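Local atomic coordinates of mediator of RNA polymerase II transcription subunit 6 (Schizosaccharomyces pombe, PDB entry 4H61), a protein that forms part of the Mediator complex, the coactivator that relays signals from gene-specific regulators to the RNA polymerase II transcription machinery. Residues S35-H40 with E108-A113; L83-K88 with V102-N107; K41-M46 with K66-I71. One frame throughout, in Å; residues are numbered along the deposited sequence.

Contact 1: S35-H40 with E108-A113; sequences SPFYSH and ENIYMA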
loop_
_atom_site.group_PDB
_atom_site.type_symbol
_atom_site.label_atom_id
_atom_site.label_comp_id
_atom_site.label_asym_id
_atom_site.label_seq_id
_atom_site.Cartn_x
_atom_site.Cartn_y
_atom_site.Cartn_z
ATOM N N SER A 35 -5.470 8.262 -7.705
ATOM C CA SER A 35 -4.997 9.448 -6.999
ATOM C C SER A 35 -3.545 9.745 -7.365
ATOM O O SER A 35 -2.821 8.852 -7.819
ATOM C CB SER A 35 -5.112 9.237 -5.490
ATOM O OG SER A 35 -3.986 8.526 -4.997
ATOM N N PRO A 36 -3.110 11.002 -7.176
ATOM C CA PRO A 36 -1.724 11.393 -7.470
ATOM C C PRO A 36 -0.691 10.833 -6.493
ATOM O O PRO A 36 0.497 11.150 -6.610
ATOM C CB PRO A 36 -1.753 12.921 -7.377
ATOM C CG PRO A 36 -2.970 13.252 -6.569
ATOM C CD PRO A 36 -3.965 12.161 -6.864
ATOM N N PHE A 37 -1.128 10.022 -5.536
ATOM C CA PHE A 37 -0.193 9.384 -4.611
ATOM C C PHE A 37 0.252 8.046 -5.188
ATOM O O PHE A 37 1.306 7.498 -4.836
ATOM C CB PHE A 37 -0.837 9.216 -3.231
ATOM C CG PHE A 37 -1.276 10.519 -2.613
ATOM C CD1 PHE A 37 -0.333 11.462 -2.209
ATOM C CD2 PHE A 37 -2.627 10.809 -2.444
ATOM C CE1 PHE A 37 -0.723 12.662 -1.649
ATOM C CE2 PHE A 37 -3.036 12.016 -1.871
ATOM C CZ PHE A 37 -2.084 12.946 -1.478
ATOM N N TYR A 38 -0.557 7.535 -6.104
ATOM C CA TYR A 38 -0.265 6.270 -6.756
ATOM C C TYR A 38 0.980 6.403 -7.634
ATOM O O TYR A 38 1.296 7.481 -8.101
ATOM C CB TYR A 38 -1.476 5.829 -7.577
ATOM C CG TYR A 38 -1.365 4.449 -8.161
ATOM C CD1 TYR A 38 -1.209 3.336 -7.338
ATOM C CD2 TYR A 38 -1.420 4.251 -9.536
ATOM C CE1 TYR A 38 -1.110 2.066 -7.871
ATOM C CE2 TYR A 38 -1.322 2.979 -10.075
ATOM C CZ TYR A 38 -1.170 1.892 -9.237
ATOM O OH TYR A 38 -1.082 0.626 -9.772
ATOM N N SER A 39 1.695 5.309 -7.827
ATOM C CA SER A 39 2.871 5.309 -8.684
ATOM C C SER A 39 2.815 4.148 -9.654
ATOM O O SER A 39 2.761 2.983 -9.246
ATOM C CB SER A 39 4.136 5.168 -7.860
ATOM O OG SER A 39 5.160 4.658 -8.683
ATOM N N HIS A 40 2.843 4.460 -10.941
ATOM C CA HIS A 40 2.702 3.423 -11.950
ATOM C C HIS A 40 3.950 2.542 -12.083
ATOM O O HIS A 40 3.953 1.590 -12.852
ATOM C CB HIS A 40 2.298 4.045 -13.282
ATOM C CG HIS A 40 0.913 4.620 -13.280
ATOM N ND1 HIS A 40 0.626 5.871 -12.776
ATOM C CD2 HIS A 40 -0.266 4.106 -13.712
ATOM C CE1 HIS A 40 -0.671 6.108 -12.907
ATOM N NE2 HIS A 40 -1.234 5.053 -13.471
ATOM N N GLU A 108 -13.117 9.025 2.567
ATOM C CA GLU A 108 -12.898 9.165 1.123
ATOM C C GLU A 108 -11.841 10.222 0.766
ATOM O O GLU A 108 -11.569 10.478 -0.412
ATOM C CB GLU A 108 -14.220 9.400 0.384
ATOM C CG GLU A 108 -15.219 8.277 0.598
ATOM C CD GLU A 108 -16.653 8.756 0.630
ATOM O OE1 GLU A 108 -17.061 9.484 -0.301
ATOM O OE2 GLU A 108 -17.373 8.402 1.592
ATOM N N ASN A 109 -11.245 10.819 1.795
ATOM C CA ASN A 109 -10.142 11.744 1.621
ATOM C C ASN A 109 -8.816 11.021 1.742
ATOM O O ASN A 109 -8.552 10.352 2.744
ATOM C CB ASN A 109 -10.198 12.841 2.675
ATOM C CG ASN A 109 -10.808 14.108 2.156
ATOM O OD1 ASN A 109 -11.993 14.149 1.820
ATOM N ND2 ASN A 109 -10.003 15.164 2.089
ATOM N N ILE A 110 -7.982 11.151 0.719
ATOM C CA ILE A 110 -6.654 10.581 0.774
ATOM C C ILE A 110 -5.609 11.679 0.972
ATOM O O ILE A 110 -5.659 12.722 0.318
ATOM C CB ILE A 110 -6.333 9.779 -0.496
ATOM C CG1 ILE A 110 -7.497 8.851 -0.842
ATOM C CG2 ILE A 110 -5.037 8.993 -0.321
ATOM C CD1 ILE A 110 -7.203 7.890 -1.983
ATOM N N TYR A 111 -4.677 11.437 1.888
ATOM C CA TYR A 111 -3.560 12.338 2.127
ATOM C C TYR A 111 -2.435 11.578 2.833
ATOM O O TYR A 111 -2.682 10.546 3.464
ATOM C CB TYR A 111 -4.008 13.550 2.953
ATOM C CG TYR A 111 -4.769 13.206 4.220
ATOM C CD1 TYR A 111 -4.095 12.932 5.410
ATOM C CD2 TYR A 111 -6.161 13.165 4.231
ATOM C CE1 TYR A 111 -4.789 12.616 6.579
ATOM C CE2 TYR A 111 -6.863 12.852 5.394
ATOM C CZ TYR A 111 -6.170 12.578 6.565
ATOM O OH TYR A 111 -6.858 12.263 7.721
ATOM N N MET A 112 -1.202 12.070 2.703
ATOM C CA MET A 112 -0.056 11.485 3.408
ATOM C C MET A 112 -0.216 11.696 4.906
ATOM O O MET A 112 -0.664 12.752 5.357
ATOM C CB MET A 112 1.264 12.116 2.950
ATOM C CG MET A 112 1.531 12.021 1.447
ATOM S SD MET A 112 3.046 12.844 0.875
ATOM C CE MET A 112 4.255 12.055 1.934
ATOM N N ALA A 113 0.136 10.679 5.675
ATOM C CA ALA A 113 0.092 10.780 7.122
ATOM C C ALA A 113 1.370 11.481 7.518
ATOM O O ALA A 113 2.292 11.573 6.705
ATOM C CB ALA A 113 0.044 9.396 7.730
#

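Contact 2: L83-K88 with V102-N107; sequences LWVIQK and VYFVCN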
loop_
_atom_site.group_PDB
_atom_site.type_symbol
_atom_site.label_atom_id
_atom_site.label_comp_id
_atom_site.label_asym_id
_atom_site.label_seq_id
_atom_site.Cartn_x
_atom_site.Cartn_y
_atom_site.Cartn_z
ATOM N N LEU A 83 -12.126 4.545 7.748
ATOM C CA LEU A 83 -10.732 4.649 7.354
ATOM C C LEU A 83 -10.030 3.364 6.940
ATOM O O LEU A 83 -10.386 2.265 7.362
ATOM C CB LEU A 83 -9.888 5.440 8.372
ATOM C CG LEU A 83 -9.452 4.963 9.760
ATOM C CD1 LEU A 83 -8.619 3.702 9.740
ATOM C CD2 LEU A 83 -8.638 6.067 10.397
ATOM N N TRP A 84 -9.019 3.545 6.095
ATOM C CA TRP A 84 -8.054 2.510 5.785
ATOM C C TRP A 84 -6.717 3.217 5.726
ATOM O O TRP A 84 -6.655 4.396 5.372
ATOM C CB TRP A 84 -8.358 1.865 4.441
ATOM C CG TRP A 84 -9.598 1.050 4.436
ATOM C CD1 TRP A 84 -9.695 -0.299 4.631
ATOM C CD2 TRP A 84 -10.933 1.523 4.227
ATOM N NE1 TRP A 84 -11.010 -0.694 4.553
ATOM C CE2 TRP A 84 -11.789 0.405 4.308
ATOM C CE3 TRP A 84 -11.487 2.784 3.982
ATOM C CZ2 TRP A 84 -13.169 0.511 4.150
ATOM C CZ3 TRP A 84 -12.854 2.886 3.825
ATOM C CH2 TRP A 84 -13.680 1.757 3.909
ATOM N N VAL A 85 -5.653 2.511 6.090
ATOM C CA VAL A 85 -4.315 3.083 6.040
ATOM C C VAL A 85 -3.437 2.291 5.088
ATOM O O VAL A 85 -3.346 1.061 5.182
ATOM C CB VAL A 85 -3.662 3.121 7.426
ATOM C CG1 VAL A 85 -2.220 3.623 7.320
ATOM C CG2 VAL A 85 -4.474 3.996 8.362
ATOM N N ILE A 86 -2.788 3.010 4.175
ATOM C CA ILE A 86 -2.017 2.395 3.102
ATOM C C ILE A 86 -0.553 2.747 3.244
ATOM O O ILE A 86 -0.220 3.873 3.605
ATOM C CB ILE A 86 -2.525 2.879 1.734
ATOM C CG1 ILE A 86 -3.977 2.441 1.533
ATOM C CG2 ILE A 86 -1.649 2.362 0.610
ATOM C CD1 ILE A 86 -4.605 2.998 0.296
ATOM N N GLN A 87 0.320 1.783 2.970
ATOM C CA GLN A 87 1.755 2.004 3.068
ATOM C C GLN A 87 2.461 1.769 1.742
ATOM O O GLN A 87 2.284 0.724 1.107
ATOM C CB GLN A 87 2.345 1.079 4.123
ATOM C CG GLN A 87 3.843 0.912 4.036
ATOM C CD GLN A 87 4.390 0.105 5.195
ATOM O OE1 GLN A 87 4.118 0.416 6.355
ATOM N NE2 GLN A 87 5.155 -0.946 4.889
ATOM N N LYS A 88 3.249 2.755 1.322
ATOM C CA LYS A 88 4.151 2.602 0.187
ATOM C C LYS A 88 5.434 2.007 0.732
ATOM O O LYS A 88 5.969 2.492 1.730
ATOM C CB LYS A 88 4.413 3.959 -0.483
ATOM C CG LYS A 88 5.543 3.998 -1.525
ATOM C CD LYS A 88 5.165 4.967 -2.650
ATOM C CE LYS A 88 6.294 5.877 -3.119
ATOM N NZ LYS A 88 6.354 7.164 -2.367
ATOM N N VAL A 102 3.382 6.632 4.368
ATOM C CA VAL A 102 2.049 6.094 4.638
ATOM C C VAL A 102 0.941 7.126 4.427
ATOM O O VAL A 102 1.143 8.323 4.632
ATOM C CB VAL A 102 1.934 5.361 6.018
ATOM C CG1 VAL A 102 3.267 5.343 6.753
ATOM C CG2 VAL A 102 0.839 5.952 6.879
ATOM N N TYR A 103 -0.219 6.656 3.983
ATOM C CA TYR A 103 -1.303 7.544 3.587
ATOM C C TYR A 103 -2.564 7.174 4.343
ATOM O O TYR A 103 -2.769 6.012 4.692
ATOM C CB TYR A 103 -1.580 7.423 2.080
ATOM C CG TYR A 103 -0.337 7.384 1.212
ATOM C CD1 TYR A 103 0.449 6.237 1.145
ATOM C CD2 TYR A 103 0.042 8.491 0.447
ATOM C CE1 TYR A 103 1.579 6.194 0.363
ATOM C CE2 TYR A 103 1.176 8.452 -0.344
ATOM C CZ TYR A 103 1.938 7.295 -0.381
ATOM O OH TYR A 103 3.070 7.223 -1.155
ATOM N N PHE A 104 -3.414 8.165 4.583
ATOM C CA PHE A 104 -4.721 7.915 5.174
ATOM C C PHE A 104 -5.821 8.025 4.131
ATOM O O PHE A 104 -5.795 8.901 3.270
ATOM C CB PHE A 104 -4.991 8.889 6.318
ATOM C CG PHE A 104 -4.114 8.663 7.513
ATOM C CD1 PHE A 104 -3.480 7.443 7.702
ATOM C CD2 PHE A 104 -3.924 9.664 8.454
ATOM C CE1 PHE A 104 -2.672 7.227 8.799
ATOM C CE2 PHE A 104 -3.118 9.457 9.560
ATOM C CZ PHE A 104 -2.491 8.240 9.730
ATOM N N VAL A 105 -6.772 7.105 4.198
ATOM C CA VAL A 105 -7.992 7.216 3.422
ATOM C C VAL A 105 -9.110 7.401 4.435
ATOM O O VAL A 105 -9.733 6.438 4.886
ATOM C CB VAL A 105 -8.241 5.973 2.544
ATOM C CG1 VAL A 105 -9.396 6.222 1.592
ATOM C CG2 VAL A 105 -6.990 5.623 1.757
ATOM N N CYS A 106 -9.331 8.654 4.812
ATOM C CA CYS A 106 -10.284 8.981 5.858
ATOM C C CYS A 106 -11.487 9.696 5.257
ATOM O O CYS A 106 -11.349 10.783 4.696
ATOM C CB CYS A 106 -9.605 9.868 6.901
ATOM S SG CYS A 106 -10.508 10.026 8.438
ATOM N N ASN A 107 -12.660 9.080 5.375
ATOM C CA ASN A 107 -13.885 9.620 4.784
ATOM C C ASN A 107 -13.736 9.941 3.306
ATOM O O ASN A 107 -14.153 11.005 2.859
ATOM C CB ASN A 107 -14.358 10.867 5.536
ATOM C CG ASN A 107 -14.884 10.549 6.915
ATOM O OD1 ASN A 107 -14.155 10.641 7.904
ATOM N ND2 ASN A 107 -16.157 10.167 6.992
#

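Contact 3: K41-M46 with K66-I71; sequences KSNNEM and KRLTGI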
loop_
_atom_site.group_PDB
_atom_site.type_symbol
_atom_site.label_atom_id
_atom_site.label_comp_id
_atom_site.label_asym_id
_atom_site.label_seq_id
_atom_site.Cartn_x
_atom_site.Cartn_y
_atom_site.Cartn_z
ATOM N N LYS A 41 5.002 2.864 -11.329
ATOM C CA LYS A 41 6.194 2.020 -11.266
ATOM C C LYS A 41 5.952 0.797 -10.379
ATOM O O LYS A 41 6.758 -0.123 -10.345
ATOM C CB LYS A 41 7.396 2.800 -10.707
ATOM C CG LYS A 41 7.805 4.035 -11.502
ATOM C CD LYS A 41 8.903 4.813 -10.767
ATOM C CE LYS A 41 9.532 5.898 -11.646
ATOM N NZ LYS A 41 8.584 6.981 -12.039
ATOM N N SER A 42 4.849 0.798 -9.644
ATOM C CA SER A 42 4.670 -0.174 -8.569
ATOM C C SER A 42 4.378 -1.580 -9.064
ATOM O O SER A 42 3.761 -1.763 -10.116
ATOM C CB SER A 42 3.534 0.259 -7.652
ATOM O OG SER A 42 2.306 0.233 -8.358
ATOM N N ASN A 43 4.806 -2.567 -8.281
ATOM C CA ASN A 43 4.429 -3.948 -8.529
ATOM C C ASN A 43 2.907 -4.076 -8.628
ATOM O O ASN A 43 2.391 -4.906 -9.384
ATOM C CB ASN A 43 4.964 -4.869 -7.429
ATOM C CG ASN A 43 6.489 -4.870 -7.341
ATOM O OD1 ASN A 43 7.058 -5.275 -6.327
ATOM N ND2 ASN A 43 7.153 -4.422 -8.401
ATOM N N ASN A 44 2.202 -3.242 -7.860
ATOM C CA ASN A 44 0.743 -3.169 -7.910
ATOM C C ASN A 44 0.227 -2.997 -9.340
ATOM O O ASN A 44 -0.647 -3.742 -9.804
ATOM C CB ASN A 44 0.241 -2.009 -7.040
ATOM C CG ASN A 44 0.499 -2.234 -5.547
ATOM O OD1 ASN A 44 1.626 -2.070 -5.066
ATOM N ND2 ASN A 44 -0.551 -2.591 -4.809
ATOM N N GLU A 45 0.788 -2.017 -10.035
ATOM C CA GLU A 45 0.360 -1.699 -11.386
ATOM C C GLU A 45 0.693 -2.831 -12.356
ATOM O O GLU A 45 -0.094 -3.158 -13.254
ATOM C CB GLU A 45 1.009 -0.385 -11.848
ATOM C CG GLU A 45 0.685 0.013 -13.271
ATOM C CD GLU A 45 -0.765 0.422 -13.467
ATOM O OE1 GLU A 45 -1.528 0.458 -12.472
ATOM O OE2 GLU A 45 -1.138 0.711 -14.631
ATOM N N MET A 46 1.864 -3.428 -12.164
ATOM C CA MET A 46 2.319 -4.482 -13.053
ATOM C C MET A 46 1.326 -5.626 -12.974
ATOM O O MET A 46 0.909 -6.179 -13.996
ATOM C CB MET A 46 3.721 -4.945 -12.666
ATOM C CG MET A 46 4.278 -6.054 -13.556
ATOM S SD MET A 46 3.806 -7.731 -13.040
ATOM C CE MET A 46 4.590 -8.688 -14.340
ATOM N N LYS A 66 4.654 -10.797 -2.461
ATOM C CA LYS A 66 5.815 -11.406 -1.812
ATOM C C LYS A 66 6.839 -11.896 -2.834
ATOM O O LYS A 66 8.048 -11.822 -2.599
ATOM C CB LYS A 66 5.398 -12.524 -0.850
ATOM C CG LYS A 66 4.760 -12.011 0.439
ATOM C CD LYS A 66 4.128 -13.131 1.268
ATOM C CE LYS A 66 5.167 -14.001 1.981
ATOM N NZ LYS A 66 4.521 -15.128 2.729
ATOM N N ARG A 67 6.347 -12.345 -3.984
ATOM C CA ARG A 67 7.197 -12.885 -5.045
ATOM C C ARG A 67 7.887 -11.807 -5.875
ATOM O O ARG A 67 8.656 -12.119 -6.780
ATOM C CB ARG A 67 6.367 -13.761 -5.988
ATOM C CG ARG A 67 5.182 -14.448 -5.324
ATOM C CD ARG A 67 4.254 -15.032 -6.366
ATOM N NE ARG A 67 5.008 -15.680 -7.431
ATOM C CZ ARG A 67 4.837 -15.434 -8.725
ATOM N NH1 ARG A 67 3.927 -14.558 -9.124
ATOM N NH2 ARG A 67 5.572 -16.077 -9.621
ATOM N N LEU A 68 7.601 -10.540 -5.592
ATOM C CA LEU A 68 8.141 -9.455 -6.406
ATOM C C LEU A 68 8.990 -8.486 -5.595
ATOM O O LEU A 68 8.889 -8.440 -4.367
ATOM C CB LEU A 68 7.004 -8.697 -7.091
ATOM C CG LEU A 68 5.986 -9.556 -7.841
ATOM C CD1 LEU A 68 4.820 -8.705 -8.267
ATOM C CD2 LEU A 68 6.623 -10.238 -9.050
ATOM N N THR A 69 9.826 -7.718 -6.289
ATOM C CA THR A 69 10.632 -6.667 -5.660
ATOM C C THR A 69 10.367 -5.323 -6.333
ATOM O O THR A 69 10.134 -5.255 -7.544
ATOM C CB THR A 69 12.145 -6.985 -5.712
ATOM O OG1 THR A 69 12.583 -7.073 -7.074
ATOM C CG2 THR A 69 12.440 -8.302 -5.032
ATOM N N GLY A 70 10.390 -4.252 -5.543
ATOM C CA GLY A 70 10.106 -2.925 -6.055
ATOM C C GLY A 70 9.068 -2.194 -5.232
ATOM O O GLY A 70 8.647 -2.687 -4.178
ATOM N N ILE A 71 8.656 -1.017 -5.709
ATOM C CA ILE A 71 7.616 -0.230 -5.039
ATOM C C ILE A 71 6.300 -1.013 -4.900
ATOM O O ILE A 71 5.833 -1.645 -5.854
ATOM C CB ILE A 71 7.337 1.096 -5.787
ATOM C CG1 ILE A 71 8.611 1.941 -5.876
ATOM C CG2 ILE A 71 6.230 1.885 -5.110
ATOM C CD1 ILE A 71 9.301 2.112 -4.571
#

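Contact 1: S35-H40 with E108-A113
Phe37 pushes its ring against strand 109-112 and meets three consecutive residues there, each with a different part of the ring. Phe37 CD2 packs on the methyl CG2 of Ile110, 3.7 Å away. At the far end of the ring, Phe37 CE2 comes 3.5 Å from the backbone O of Ile110, while Phe37 CZ lies 3.9 Å from Tyr111 CA. The Phe37 and Ile110 side chains slide past one another in opposite directions, and the ring also meets the strand backbone. In Ile110, CG2 is anti to the backbone N and faces the ring; the other branch ends in Ile110 CD1, 4.3 Å from Ser35 CB. This is the dense half of the contact: Ser35, Phe37 and Ile110 are all buried, with Phe32 of helix 28-33 touching both Phe37 and Ile110, and Trp11 touching Ser35 and Ile110.

The loop makes a type I beta turn from Ser35 to Tyr38, closed by a bond from Tyr38 N to Ser35 O. Within it Ser35 OG accepts from Phe37 N at 3.3 Å, an ST turn, and is also hydrogen-bonded to Phe32 O, so the serine ties the turn that presents Phe37 to the end of helix 28-33. Strand 109-112 is the outermost strand of the four-stranded antiparallel sheet on this side; it pairs with strand 97-106 through Tyr111, and Ala113 just after it bonds to Val102.

Packing is sparser toward Met112, which is partly exposed. Met112 CG sits 3.9 Å from Phe37 CE1, and the two side chains cross at a slant. Tyr111 starts its side chain away from the loop, and the ring of Phe37 meets mainly its CA.

Contact 2: L83-K88 with V102-N107
Tyr103 runs its ring beside the start of the Lys88 side chain, with Tyr103 CE1 3.7 Å from Lys88 CB. Lys88 CB and N approach the ring at its edge, so the lysine brushes the rim. CG of Lys88 is anti to its backbone N (chi1 169°), and further out Lys88 CD reaches Tyr103 OH at 3.4 Å. Phe32 of helix 28-33 meets the tyrosine ring edge-to-face. An alanine in place of Tyr103 would probably leave the Lys88 methylenes and the Phe32 ring without their aromatic partner and open a gap between the sheet and that helix.

Next to Tyr103 on the same face, Ile86 and Val105 meet diagonally through Ile86 CD1 and Val105 CG2, 3.8 Å apart, and Trp84 brings its ring edge near Val105 O. Helix 28-33 covers this buried side through Val28, Leu29, Tyr31 and Phe32, while Trp84 NE1 is hydrogen-bonded to Thr25 OG1. The other face carries Leu83, Val85, Gln87, Val102, Phe104 and Cys106. There Val85 and Phe104 lie side by side and point the same way, Val85 CG2 being 3.6 Å from Phe104 CD1; Val85 CG1 lies in the plane of that ring at its edge and also touches Val102 CG2 at 3.9 Å. Tyr117 of helix 115-135 packs edge-to-face on Phe104.

The backbones are joined by two hydrogen-bonded pairs. Ile86 N donates to Tyr103 O at 3.0 Å. Tyr103 N donates back to Ile86 O at 2.8 Å. Trp84 and Val105 form a second such reciprocal pair, with Leu83, Val85 and Gln87 facing their mates in the non-hydrogen-bonded positions. Segments 83-88 and 102-106 run at 157°, and strands 83-91 and 97-106 form an antiparallel beta hairpin, the central pair of a four-stranded sheet with helices on both faces.

Contact 3: K41-M46 with K66-I71
Ser42 meets Ile71 where helix 43-53 begins, and the serine is that helix's N-cap. Ser42 CB lies 4.0 Å from Ile71 CG2, and its CA approaches the Ile71 O closely enough for a CA-H...O contact. OG stands between the backbone N and the carbonyl carbon (chi1 65°), which turns it back toward the first helical turn instead of across to the strand.

Asn43, the first helical residue, carries most of the contact. Asn43 N donates to Ile71 O at 2.8 Å, nearly in line with the C=O bond, so an N-H that the helix itself cannot pair is taken up by Ile71 O at the start of strand 70-79. The Asn43 side chain leaves with CG beside the backbone N and points at the loop before that strand. Asn43 ND2 donates to Thr69 O at 3.2 Å; the carbonyl O lies close to the plane of the amide, but the nitrogen stands well above the plane of the carbonyl. Asn43 OD1 is 3.5 Å from Leu68 CB and bonds to Gln72 NE2, a second partner that helps fix how the amide is turned. Leu68 also packs CD1 on Asn43 CB. Gly70 passes by with phi 129° and psi -174°, a conformation that calls for glycine.

Asn44 turns its amide to the next part of the strand, its OD1 accepting from Phe73 N. Glu45 closes the cap: Glu45 N donates to Ser42 OG at 3.2 Å, and the same OG is also bonded to Ser39 O in the loop before the helix. With Met46 the regular turn is established, Met46 N reaching Ser42 O at 3.3 Å.

All three contacts meet one four-stranded antiparallel sheet, in the order 70-79, 83-91, 97-106, 109-112. Contact 3 reaches one outer strand, contact 2 the central hairpin and contact 1 the other outer strand. Centres of contacts 1 and 2 lie about 8 Å apart, joined by backbone pairing of 97-106 with 109-112; contact 3 lies about 17 Å from contact 1 and 19 Å from contact 2. Along the chain, 35-40 runs into 41-46, and contact 3 closes before contact 2 opens, both inside the span of contact 1. Tyr38 bonds to Glu45 between contacts 1 and 3; the loop between helices 28-33 and 43-53 touches both outer strands of this Mediator subunit, through Phe37 and Ser42.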